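Local coordinates for protein S3-RNase (Pyrus pyrifolia, PDB 1IQQ) that cleaves RNA as a T2-family ribonuclease of the pistil responsible for gametophytic self-incompatibility, by which the plant rejects its own pollen, at residues T31-L35 with I66-N70; D27-T31 with N116-L121; N52-E57 with D97-F103. All blocks are in the same frame, centred on the assembly; numbering follows the deposited sequence.

Interaction 1 (T31-L35 with I66-N70); sequences TVHGL and IIWPN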
loop_
_atom_site.group_PDB
_atom_site.type_symbol
_atom_site.label_atom_id
_atom_site.label_comp_id
_atom_site.label_asym_id
_atom_site.label_seq_id
_atom_site.Cartn_x
_atom_site.Cartn_y
_atom_site.Cartn_z
ATOM N N THR A 31 -2.715 -5.726 2.999
ATOM C CA THR A 31 -3.917 -4.941 2.749
ATOM C C THR A 31 -3.482 -3.516 2.449
ATOM O O THR A 31 -2.285 -3.132 2.516
ATOM C CB THR A 31 -4.921 -4.995 3.920
ATOM O OG1 THR A 31 -4.293 -4.731 5.175
ATOM C CG2 THR A 31 -5.537 -6.437 3.949
ATOM N N VAL A 32 -4.430 -2.643 2.085
ATOM C CA VAL A 32 -4.054 -1.331 1.687
ATOM C C VAL A 32 -3.558 -0.371 2.765
ATOM O O VAL A 32 -4.082 -0.365 3.902
ATOM C CB VAL A 32 -5.292 -0.676 0.945
ATOM C CG1 VAL A 32 -4.985 0.840 0.597
ATOM C CG2 VAL A 32 -5.667 -1.486 -0.329
ATOM N N HIS A 33 -2.460 0.353 2.464
ATOM C CA HIS A 33 -1.977 1.426 3.343
ATOM C C HIS A 33 -2.270 2.792 2.746
ATOM O O HIS A 33 -2.477 3.764 3.475
ATOM C CB HIS A 33 -0.476 1.308 3.572
ATOM C CG HIS A 33 0.131 2.418 4.372
ATOM N ND1 HIS A 33 0.092 2.461 5.753
ATOM C CD2 HIS A 33 0.790 3.532 3.980
ATOM C CE1 HIS A 33 0.703 3.554 6.180
ATOM N NE2 HIS A 33 1.138 4.223 5.125
ATOM N N GLY A 34 -2.246 2.931 1.427
ATOM C CA GLY A 34 -2.593 4.208 0.862
ATOM C C GLY A 34 -2.701 4.181 -0.641
ATOM O O GLY A 34 -2.153 3.292 -1.330
ATOM N N LEU A 35 -3.368 5.202 -1.178
ATOM C CA LEU A 35 -3.384 5.482 -2.633
ATOM C C LEU A 35 -3.088 6.985 -2.698
ATOM O O LEU A 35 -3.952 7.832 -2.339
ATOM C CB LEU A 35 -4.700 5.167 -3.295
ATOM C CG LEU A 35 -4.874 4.844 -4.837
ATOM C CD1 LEU A 35 -6.155 5.430 -5.516
ATOM C CD2 LEU A 35 -3.574 4.817 -5.657
ATOM N N ILE A 66 -12.241 -5.122 5.144
ATOM C CA ILE A 66 -11.451 -6.256 4.670
ATOM C C ILE A 66 -10.225 -5.857 3.866
ATOM O O ILE A 66 -9.160 -6.457 4.072
ATOM C CB ILE A 66 -12.338 -7.224 3.820
ATOM C CG1 ILE A 66 -13.434 -7.794 4.722
ATOM C CG2 ILE A 66 -11.488 -8.385 3.147
ATOM C CD1 ILE A 66 -14.562 -8.466 3.897
ATOM N N ILE A 67 -10.345 -4.815 3.042
ATOM C CA ILE A 67 -9.264 -4.480 2.085
ATOM C C ILE A 67 -8.425 -3.357 2.625
ATOM O O ILE A 67 -7.218 -3.258 2.258
ATOM C CB ILE A 67 -9.910 -4.053 0.718
ATOM C CG1 ILE A 67 -10.484 -5.300 0.039
ATOM C CG2 ILE A 67 -8.867 -3.378 -0.223
ATOM C CD1 ILE A 67 -11.418 -4.920 -1.091
ATOM N N TRP A 68 -8.962 -2.534 3.489
ATOM C CA TRP A 68 -8.231 -1.368 4.005
ATOM C C TRP A 68 -8.491 -1.136 5.496
ATOM O O TRP A 68 -8.851 -0.058 5.924
ATOM C CB TRP A 68 -8.608 -0.087 3.232
ATOM C CG TRP A 68 -7.625 1.069 3.368
ATOM C CD1 TRP A 68 -6.656 1.236 4.322
ATOM C CD2 TRP A 68 -7.522 2.188 2.477
ATOM N NE1 TRP A 68 -5.926 2.422 4.053
ATOM C CE2 TRP A 68 -6.457 3.005 2.931
ATOM C CE3 TRP A 68 -8.239 2.570 1.326
ATOM C CZ2 TRP A 68 -6.093 4.181 2.267
ATOM C CZ3 TRP A 68 -7.887 3.746 0.643
ATOM C CH2 TRP A 68 -6.806 4.538 1.122
ATOM N N PRO A 69 -8.276 -2.186 6.320
ATOM C CA PRO A 69 -8.498 -1.961 7.771
ATOM C C PRO A 69 -7.448 -1.063 8.417
ATOM O O PRO A 69 -6.326 -0.956 7.954
ATOM C CB PRO A 69 -8.355 -3.378 8.357
ATOM C CG PRO A 69 -7.344 -4.050 7.355
ATOM C CD PRO A 69 -7.900 -3.589 6.031
ATOM N N ASN A 70 -7.815 -0.398 9.519
ATOM C CA ASN A 70 -6.862 0.283 10.403
ATOM C C ASN A 70 -6.438 -0.925 11.259
ATOM O O ASN A 70 -7.201 -1.424 12.104
ATOM C CB ASN A 70 -7.618 1.296 11.311
ATOM C CG ASN A 70 -6.738 1.906 12.338
ATOM O OD1 ASN A 70 -5.690 1.366 12.667
ATOM N ND2 ASN A 70 -7.191 3.009 12.920
HETATM O O HOH W 1 -4.815 -2.151 5.814
HETATM O O HOH W 2 -3.712 3.741 5.785
#
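A methyl group set squarely over an indole is the striking feature here: CG1 of Val-32 lies above the six-membered ring of Trp-68, 3.5 Å from its centroid and 17° off the normal, a CH-pi contact. The branch reaches that face because CG1 stands anti to the backbone N (chi1 175°), while CG2 turns to the CG2 methyl of Ile-67, 3.7 Å away. A beta-branched valine suits this place, since its two short arms fill two directions at once. The backbones join through one nearly straight hydrogen bond, Val-32 N to Ile-67 O at 2.9 Å, which ties strand 30-38 to the last turn of helix 58-67 just where Trp-68 leaves helical geometry. Pro-69 follows, and Pro-69 CG lies 3.8 Å from Thr-31 OG1, a hydroxyl also hydrogen-bonded to Gln-11.

Water completes the polar side. One molecule lies in the plane of the indole at its edge, accepting from Trp-68 NE1 at 3.1 Å and donating to His-33 O at 2.6 Å; another joins Thr-31 OG1 to the carbonyls of Val-32 and Pro-69. Phe-80, which probably binds RNA as in relatives, Trp-81 and Phe-103 also meet the indole. Within this contact a face contact and a water-mediated N-H bond hold it, consistent with fixing its rotation beside the strand that carries His-33, the catalytic proton donor.

Interaction 2 (D27-T31 with N116-L121); sequences DKLFT and NVSRIL. With NAG (2-acetamido-2-deoxy-beta-D-glucopyranose), chain B.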
loop_
_atom_site.group_PDB
_atom_site.type_symbol
_atom_site.label_atom_id
_atom_site.label_comp_id
_atom_site.label_asym_id
_atom_site.label_seq_id
_atom_site.Cartn_x
_atom_site.Cartn_y
_atom_site.Cartn_z
ATOM N N ASP A 27 -3.515 -10.404 10.316
ATOM C CA ASP A 27 -3.517 -11.527 9.420
ATOM C C ASP A 27 -2.164 -11.532 8.680
ATOM O O ASP A 27 -1.479 -10.497 8.600
ATOM C CB ASP A 27 -4.595 -11.390 8.332
ATOM C CG ASP A 27 -5.996 -11.540 8.898
ATOM O OD1 ASP A 27 -6.921 -10.860 8.404
ATOM O OD2 ASP A 27 -6.190 -12.346 9.835
ATOM N N LYS A 28 -1.834 -12.685 8.114
ATOM C CA LYS A 28 -0.581 -12.747 7.314
ATOM C C LYS A 28 -0.942 -12.377 5.862
ATOM O O LYS A 28 -0.783 -13.156 4.898
ATOM C CB LYS A 28 -0.009 -14.172 7.404
ATOM C CG LYS A 28 0.572 -14.454 8.822
ATOM C CD LYS A 28 1.328 -15.796 8.927
ATOM C CE LYS A 28 1.741 -16.050 10.376
ATOM N NZ LYS A 28 2.283 -17.442 10.565
ATOM N N LEU A 29 -1.386 -11.126 5.723
ATOM C CA LEU A 29 -1.881 -10.607 4.469
ATOM C C LEU A 29 -1.423 -9.168 4.233
ATOM O O LEU A 29 -1.221 -8.404 5.178
ATOM C CB LEU A 29 -3.431 -10.556 4.460
ATOM C CG LEU A 29 -4.072 -11.953 4.383
ATOM C CD1 LEU A 29 -5.578 -11.847 4.625
ATOM C CD2 LEU A 29 -3.841 -12.578 3.047
ATOM N N PHE A 30 -1.299 -8.844 2.940
ATOM C CA PHE A 30 -1.071 -7.437 2.526
ATOM C C PHE A 30 -2.450 -6.805 2.295
ATOM O O PHE A 30 -3.211 -7.349 1.506
ATOM C CB PHE A 30 -0.286 -7.408 1.185
ATOM C CG PHE A 30 1.235 -7.453 1.346
ATOM C CD1 PHE A 30 1.958 -8.650 1.370
ATOM C CD2 PHE A 30 1.933 -6.264 1.432
ATOM C CE1 PHE A 30 3.361 -8.648 1.464
ATOM C CE2 PHE A 30 3.313 -6.232 1.526
ATOM C CZ PHE A 30 4.017 -7.422 1.539
ATOM N N THR A 31 -2.715 -5.726 2.999
ATOM C CA THR A 31 -3.917 -4.941 2.749
ATOM C C THR A 31 -3.482 -3.516 2.449
ATOM O O THR A 31 -2.285 -3.132 2.516
ATOM C CB THR A 31 -4.921 -4.995 3.920
ATOM O OG1 THR A 31 -4.293 -4.731 5.175
ATOM C CG2 THR A 31 -5.537 -6.437 3.949
ATOM N N ASN A 116 -3.807 -7.254 -5.389
ATOM C CA ASN A 116 -3.593 -7.775 -4.017
ATOM C C ASN A 116 -2.163 -8.385 -3.998
ATOM O O ASN A 116 -1.887 -9.361 -4.647
ATOM C CB ASN A 116 -4.674 -8.837 -3.799
ATOM C CG ASN A 116 -4.487 -9.640 -2.503
ATOM O OD1 ASN A 116 -3.443 -9.526 -1.832
ATOM N ND2 ASN A 116 -5.510 -10.446 -2.178
ATOM N N VAL A 117 -1.269 -7.713 -3.262
ATOM C CA VAL A 117 0.113 -8.127 -3.266
ATOM C C VAL A 117 0.301 -9.517 -2.704
ATOM O O VAL A 117 1.219 -10.226 -3.127
ATOM C CB VAL A 117 0.936 -7.065 -2.525
ATOM C CG1 VAL A 117 2.342 -7.602 -2.072
ATOM C CG2 VAL A 117 1.136 -5.844 -3.438
ATOM N N SER A 118 -0.535 -9.946 -1.760
ATOM C CA SER A 118 -0.411 -11.346 -1.273
ATOM C C SER A 118 -0.626 -12.326 -2.423
ATOM O O SER A 118 0.082 -13.353 -2.494
ATOM C CB SER A 118 -1.421 -11.613 -0.163
ATOM O OG SER A 118 -0.979 -10.915 0.993
ATOM N N ARG A 119 -1.580 -11.969 -3.312
ATOM C CA ARG A 119 -1.866 -12.844 -4.435
ATOM C C ARG A 119 -0.751 -12.847 -5.484
ATOM O O ARG A 119 -0.382 -13.885 -5.967
ATOM C CB ARG A 119 -3.216 -12.418 -5.044
ATOM C CG ARG A 119 -3.722 -13.346 -6.152
ATOM C CD ARG A 119 -5.013 -12.672 -6.775
ATOM N NE ARG A 119 -5.711 -13.582 -7.700
ATOM C CZ ARG A 119 -5.428 -13.691 -8.996
ATOM N NH1 ARG A 119 -4.466 -12.956 -9.542
ATOM N NH2 ARG A 119 -6.119 -14.538 -9.751
ATOM N N ILE A 120 -0.210 -11.654 -5.802
ATOM C CA ILE A 120 0.890 -11.562 -6.753
ATOM C C ILE A 120 2.076 -12.381 -6.258
ATOM O O ILE A 120 2.670 -13.148 -7.005
ATOM C CB ILE A 120 1.294 -10.098 -6.917
ATOM C CG1 ILE A 120 0.093 -9.290 -7.456
ATOM C CG2 ILE A 120 2.556 -9.983 -7.816
ATOM C CD1 ILE A 120 0.425 -7.853 -7.636
ATOM N N LEU A 121 2.426 -12.276 -4.984
ATOM C CA LEU A 121 3.527 -13.056 -4.430
ATOM C C LEU A 121 3.211 -14.542 -4.449
ATOM O O LEU A 121 4.058 -15.337 -4.856
ATOM C CB LEU A 121 3.813 -12.584 -2.998
ATOM C CG LEU A 121 4.465 -11.197 -2.882
ATOM C CD1 LEU A 121 4.548 -10.780 -1.418
ATOM C CD2 LEU A 121 5.877 -11.198 -3.470
HETATM C C1 NAG B . -5.404 -11.457 -1.152
HETATM C C2 NAG B . -6.835 -11.960 -0.808
HETATM C C3 NAG B . -6.685 -13.112 0.202
HETATM C C4 NAG B . -5.808 -14.242 -0.352
HETATM C C5 NAG B . -4.463 -13.626 -0.776
HETATM C C6 NAG B . -3.520 -14.566 -1.448
HETATM C C7 NAG B . -8.858 -10.602 -0.664
HETATM C C8 NAG B . -9.679 -9.645 0.154
HETATM N N2 NAG B . -7.625 -10.910 -0.196
HETATM O O3 NAG B . -8.012 -13.605 0.472
HETATM O O4 NAG B . -5.533 -15.177 0.710
HETATM O O5 NAG B . -4.713 -12.562 -1.719
HETATM O O6 NAG B . -4.098 -15.186 -2.607
HETATM O O7 NAG B . -9.308 -11.050 -1.727
HETATM O O HOH W 3 0.274 -12.682 2.479
#
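Phe-30 and Ser-118 bring the two backbones closest, their CA atoms 5.5 Å apart, where the start of strand 30-38 meets the first turn of helix 117-123. The amide of Phe-30 donates to the hydroxyl of Ser-118, N to OG 2.9 Å at 165°, so a short polar side chain from the helix satisfies a strand N-H. Serine suits the task: OG lies beside its own backbone N (chi1 -72°), directed at the strand, and it also holds a water 2.6 Å away that donates to Lys-28 O.

The ring of Phe-30 is turned so that one face receives Val-117. The CG1 methyl sits over the centre of that face, 3.5 Å from the ring centroid and 10° off the normal, as a CH-pi contact, while Ser-118 OG lies at the ring's edge, near its plane. Farther round, CD1 of Leu-121, one helical turn on from Val-117, meets CE1 of Phe-30 at 3.8 Å. A serine in place of Phe-30 would probably open a gap beside Val-117 CG1 and deprive Leu-121 CD1 of its aromatic partner.

Asn-116 is the N-cap of the helix, its OD1 accepting weakly from the amides of Ser-118 and Arg-119. The same side chain is N-glycosylated: ND2 is bonded to C1 of the first N-acetylglucosamine, whose C5 lies 3.7 Å from Ser-118 CB. One amide group therefore both caps the helix and carries the sugar.

Around the contact, Tyr-110 of helix 99-112 bonds to Phe-30 O, Leu-164 and Ile-167 of strand 161-171 touch the phenylalanine, and helix 135-143 packs through Ile-142 against Val-117 and Leu-121.

Interaction 3 (N52-E57 with D97-F103); sequences NIRKRE and DNENHYF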
loop_
_atom_site.group_PDB
_atom_site.type_symbol
_atom_site.label_atom_id
_atom_site.label_comp_id
_atom_site.label_asym_id
_atom_site.label_seq_id
_atom_site.Cartn_x
_atom_site.Cartn_y
_atom_site.Cartn_z
ATOM N N ASN A 52 -16.520 18.266 -3.411
ATOM C CA ASN A 52 -17.800 17.678 -3.074
ATOM C C ASN A 52 -17.662 17.061 -1.667
ATOM O O ASN A 52 -16.531 16.921 -1.167
ATOM C CB ASN A 52 -18.263 16.642 -4.170
ATOM C CG ASN A 52 -17.159 15.736 -4.626
ATOM O OD1 ASN A 52 -16.344 15.223 -3.813
ATOM N ND2 ASN A 52 -17.098 15.540 -5.924
ATOM N N ILE A 53 -18.782 16.782 -1.064
ATOM C CA ILE A 53 -18.840 16.191 0.276
ATOM C C ILE A 53 -19.849 15.053 0.132
ATOM O O ILE A 53 -20.993 15.242 -0.327
ATOM C CB ILE A 53 -19.377 17.173 1.265
ATOM C CG1 ILE A 53 -18.447 18.359 1.333
ATOM C CG2 ILE A 53 -19.338 16.566 2.701
ATOM C CD1 ILE A 53 -18.839 19.454 2.401
ATOM N N ARG A 54 -19.420 13.843 0.472
ATOM C CA ARG A 54 -20.234 12.646 0.307
ATOM C C ARG A 54 -20.202 11.746 1.541
ATOM O O ARG A 54 -19.243 11.744 2.311
ATOM C CB ARG A 54 -19.691 11.833 -0.911
ATOM C CG ARG A 54 -19.712 12.618 -2.240
ATOM C CD ARG A 54 -21.198 12.853 -2.703
ATOM N NE ARG A 54 -21.178 13.855 -3.776
ATOM C CZ ARG A 54 -20.815 13.620 -5.038
ATOM N NH1 ARG A 54 -20.444 12.390 -5.440
ATOM N NH2 ARG A 54 -20.774 14.640 -5.896
ATOM N N LYS A 55 -21.235 10.935 1.690
ATOM C CA LYS A 55 -21.359 10.002 2.804
ATOM C C LYS A 55 -21.064 8.607 2.255
ATOM O O LYS A 55 -21.514 8.228 1.140
ATOM C CB LYS A 55 -22.818 10.036 3.359
ATOM C CG LYS A 55 -23.155 11.366 3.938
ATOM C CD LYS A 55 -24.564 11.371 4.570
ATOM C CE LYS A 55 -24.972 12.790 5.000
ATOM N NZ LYS A 55 -24.928 13.076 6.477
ATOM N N ARG A 56 -20.276 7.842 3.009
ATOM C CA ARG A 56 -20.049 6.439 2.591
ATOM C C ARG A 56 -21.187 5.495 3.012
ATOM O O ARG A 56 -21.744 5.620 4.099
ATOM C CB ARG A 56 -18.741 5.864 3.215
ATOM C CG ARG A 56 -17.472 6.587 2.830
ATOM C CD ARG A 56 -16.243 5.891 3.440
ATOM N NE ARG A 56 -16.238 5.943 4.895
ATOM C CZ ARG A 56 -15.506 6.775 5.646
ATOM N NH1 ARG A 56 -14.684 7.705 5.133
ATOM N NH2 ARG A 56 -15.547 6.617 6.964
ATOM N N GLU A 57 -21.514 4.512 2.133
ATOM C CA GLU A 57 -22.543 3.504 2.439
ATOM C C GLU A 57 -21.925 2.374 3.225
ATOM O O GLU A 57 -20.689 2.183 3.199
ATOM C CB GLU A 57 -23.168 2.903 1.168
ATOM C CG GLU A 57 -24.058 3.827 0.381
ATOM C CD GLU A 57 -25.289 4.196 1.173
ATOM O OE1 GLU A 57 -25.945 3.281 1.741
ATOM O OE2 GLU A 57 -25.572 5.399 1.241
ATOM N N ASP A 97 -12.927 11.174 -8.472
ATOM C CA ASP A 97 -13.982 12.194 -8.473
ATOM C C ASP A 97 -14.461 12.684 -7.124
ATOM O O ASP A 97 -14.822 13.836 -6.975
ATOM C CB ASP A 97 -15.166 11.641 -9.253
ATOM C CG ASP A 97 -16.250 12.687 -9.487
ATOM O OD1 ASP A 97 -16.097 13.524 -10.419
ATOM O OD2 ASP A 97 -17.253 12.625 -8.762
ATOM N N ASN A 98 -14.532 11.779 -6.157
ATOM C CA ASN A 98 -15.146 12.131 -4.882
ATOM C C ASN A 98 -14.738 11.034 -3.913
ATOM O O ASN A 98 -14.095 10.038 -4.304
ATOM C CB ASN A 98 -16.691 12.154 -5.094
ATOM C CG ASN A 98 -17.273 10.786 -5.463
ATOM O OD1 ASN A 98 -17.389 9.869 -4.643
ATOM N ND2 ASN A 98 -17.682 10.638 -6.727
ATOM N N GLU A 99 -15.107 11.201 -2.652
ATOM C CA GLU A 99 -14.700 10.238 -1.625
ATOM C C GLU A 99 -15.109 8.807 -1.891
ATOM O O GLU A 99 -14.345 7.865 -1.670
ATOM C CB GLU A 99 -15.263 10.710 -0.262
ATOM C CG GLU A 99 -14.951 9.784 0.898
ATOM C CD GLU A 99 -15.414 10.321 2.240
ATOM O OE1 GLU A 99 -15.672 11.533 2.395
ATOM O OE2 GLU A 99 -15.486 9.485 3.177
ATOM N N ASN A 100 -16.354 8.601 -2.276
ATOM C CA ASN A 100 -16.793 7.229 -2.552
ATOM C C ASN A 100 -16.000 6.650 -3.769
ATOM O O ASN A 100 -15.540 5.470 -3.731
ATOM C CB ASN A 100 -18.320 7.211 -2.847
ATOM C CG ASN A 100 -19.117 7.327 -1.590
ATOM O OD1 ASN A 100 -18.887 6.584 -0.626
ATOM N ND2 ASN A 100 -20.069 8.267 -1.572
ATOM N N HIS A 101 -15.802 7.458 -4.814
ATOM C CA HIS A 101 -15.072 7.006 -5.980
ATOM C C HIS A 101 -13.635 6.671 -5.629
ATOM O O HIS A 101 -13.060 5.734 -6.178
ATOM C CB HIS A 101 -15.166 8.098 -7.085
ATOM C CG HIS A 101 -14.458 7.742 -8.362
ATOM N ND1 HIS A 101 -14.711 6.584 -9.079
ATOM C CD2 HIS A 101 -13.558 8.441 -9.059
ATOM C CE1 HIS A 101 -13.975 6.599 -10.190
ATOM N NE2 HIS A 101 -13.277 7.717 -10.201
ATOM N N TYR A 102 -13.059 7.426 -4.705
ATOM C CA TYR A 102 -11.693 7.122 -4.265
ATOM C C TYR A 102 -11.592 5.713 -3.671
ATOM O O TYR A 102 -10.703 4.911 -4.064
ATOM C CB TYR A 102 -11.295 8.134 -3.167
ATOM C CG TYR A 102 -9.947 7.955 -2.561
ATOM C CD1 TYR A 102 -8.787 7.912 -3.380
ATOM C CD2 TYR A 102 -9.784 7.884 -1.146
ATOM C CE1 TYR A 102 -7.480 7.806 -2.816
ATOM C CE2 TYR A 102 -8.532 7.780 -0.590
ATOM C CZ TYR A 102 -7.358 7.740 -1.410
ATOM O OH TYR A 102 -6.104 7.657 -0.868
ATOM N N PHE A 103 -12.471 5.365 -2.763
ATOM C CA PHE A 103 -12.419 4.066 -2.158
ATOM C C PHE A 103 -12.853 2.984 -3.137
ATOM O O PHE A 103 -12.310 1.887 -3.101
ATOM C CB PHE A 103 -13.273 4.110 -0.889
ATOM C CG PHE A 103 -12.644 4.913 0.218
ATOM C CD1 PHE A 103 -11.390 4.580 0.760
ATOM C CD2 PHE A 103 -13.299 6.062 0.721
ATOM C CE1 PHE A 103 -10.834 5.397 1.741
ATOM C CE2 PHE A 103 -12.736 6.854 1.707
ATOM C CZ PHE A 103 -11.490 6.527 2.214
HETATM O O HOH W 4 -16.550 13.449 -1.756
HETATM O O HOH W 5 -16.691 13.554 1.075
HETATM O O HOH W 6 -19.834 13.186 -8.265
HETATM O O HOH W 7 -20.687 9.772 -4.057
HETATM O O HOH W 8 -20.712 4.470 -0.668
#
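Arg-56 and Glu-99 meet in a salt bridge, NH1 to OE2 at 2.8 Å, where the loop before helix 58-67 runs along the N-terminal turn of helix 99-112, a helix N-capped by Asn-98. The carboxylate and guanidinium planes are 54° apart, and the hydrogen bond within the bridge is weak, bent to 119°. A bend at chi3 of Arg-56 (-65°) turns the guanidinium out of line with its chain, whereas the extended chain of Glu-99 carries OE2 across to it.

Two asparagines pair with main-chain carbonyls. Asn-52 ND2 donates almost straight to Asp-97 O at 3.0 Å, and Asn-100 ND2 reaches Lys-55 O at 3.1 Å from above the carbonyl plane. An amide suits both places because its oxygen serves as well: Asn-52 OD1 accepts a hydrogen bond from a water that itself accepts from Glu-99 N, and Asn-100 OD1 does likewise with a water on Glu-57 N.

A second shell sets these groups. Asn-98 OD1 accepts from His-101 N, and its ND2 donates to the anti lone pair of Asp-97 OD2, which fixes the capping amide. Arg-54 joins through water, one molecule bridging its NH2 to Asp-97 OD2. Farther out, Glu-61 and Asp-82 form salt bridges with Arg-56 and Asn-78 O accepts from its NH2, so the arginine links this loop to helices 58-67 and 77-89. Along the same side chain, Arg-56 CD lies 4.0 Å from Phe-103 CD2, the guanidinium plane perpendicular to the ring.

How the interactions relate
Interactions 1 and 2 share Thr-31 and strand 30-38, with centres about 11 Å apart; the strand meets helix 117-123 near the strand's own start and the end of helix 58-67 just beyond. Interaction 3 lies at the surface, its centre about 16 Å from that of interaction 1 and about 26 Å from that of interaction 2. It nevertheless touches interaction 1: Tyr-102 OH probably bonds to Leu-35 O, and Phe-103 packs on Trp-68. Along the chain come 27-31 and 31-35, then 52-57, 66-70, 97-103 and 116-121, so the segments of interactions 1 and 3 alternate. Interactions 1 and 2 join two helices to the strand bearing catalytic His-33; interaction 3 links a loop to helix 99-112.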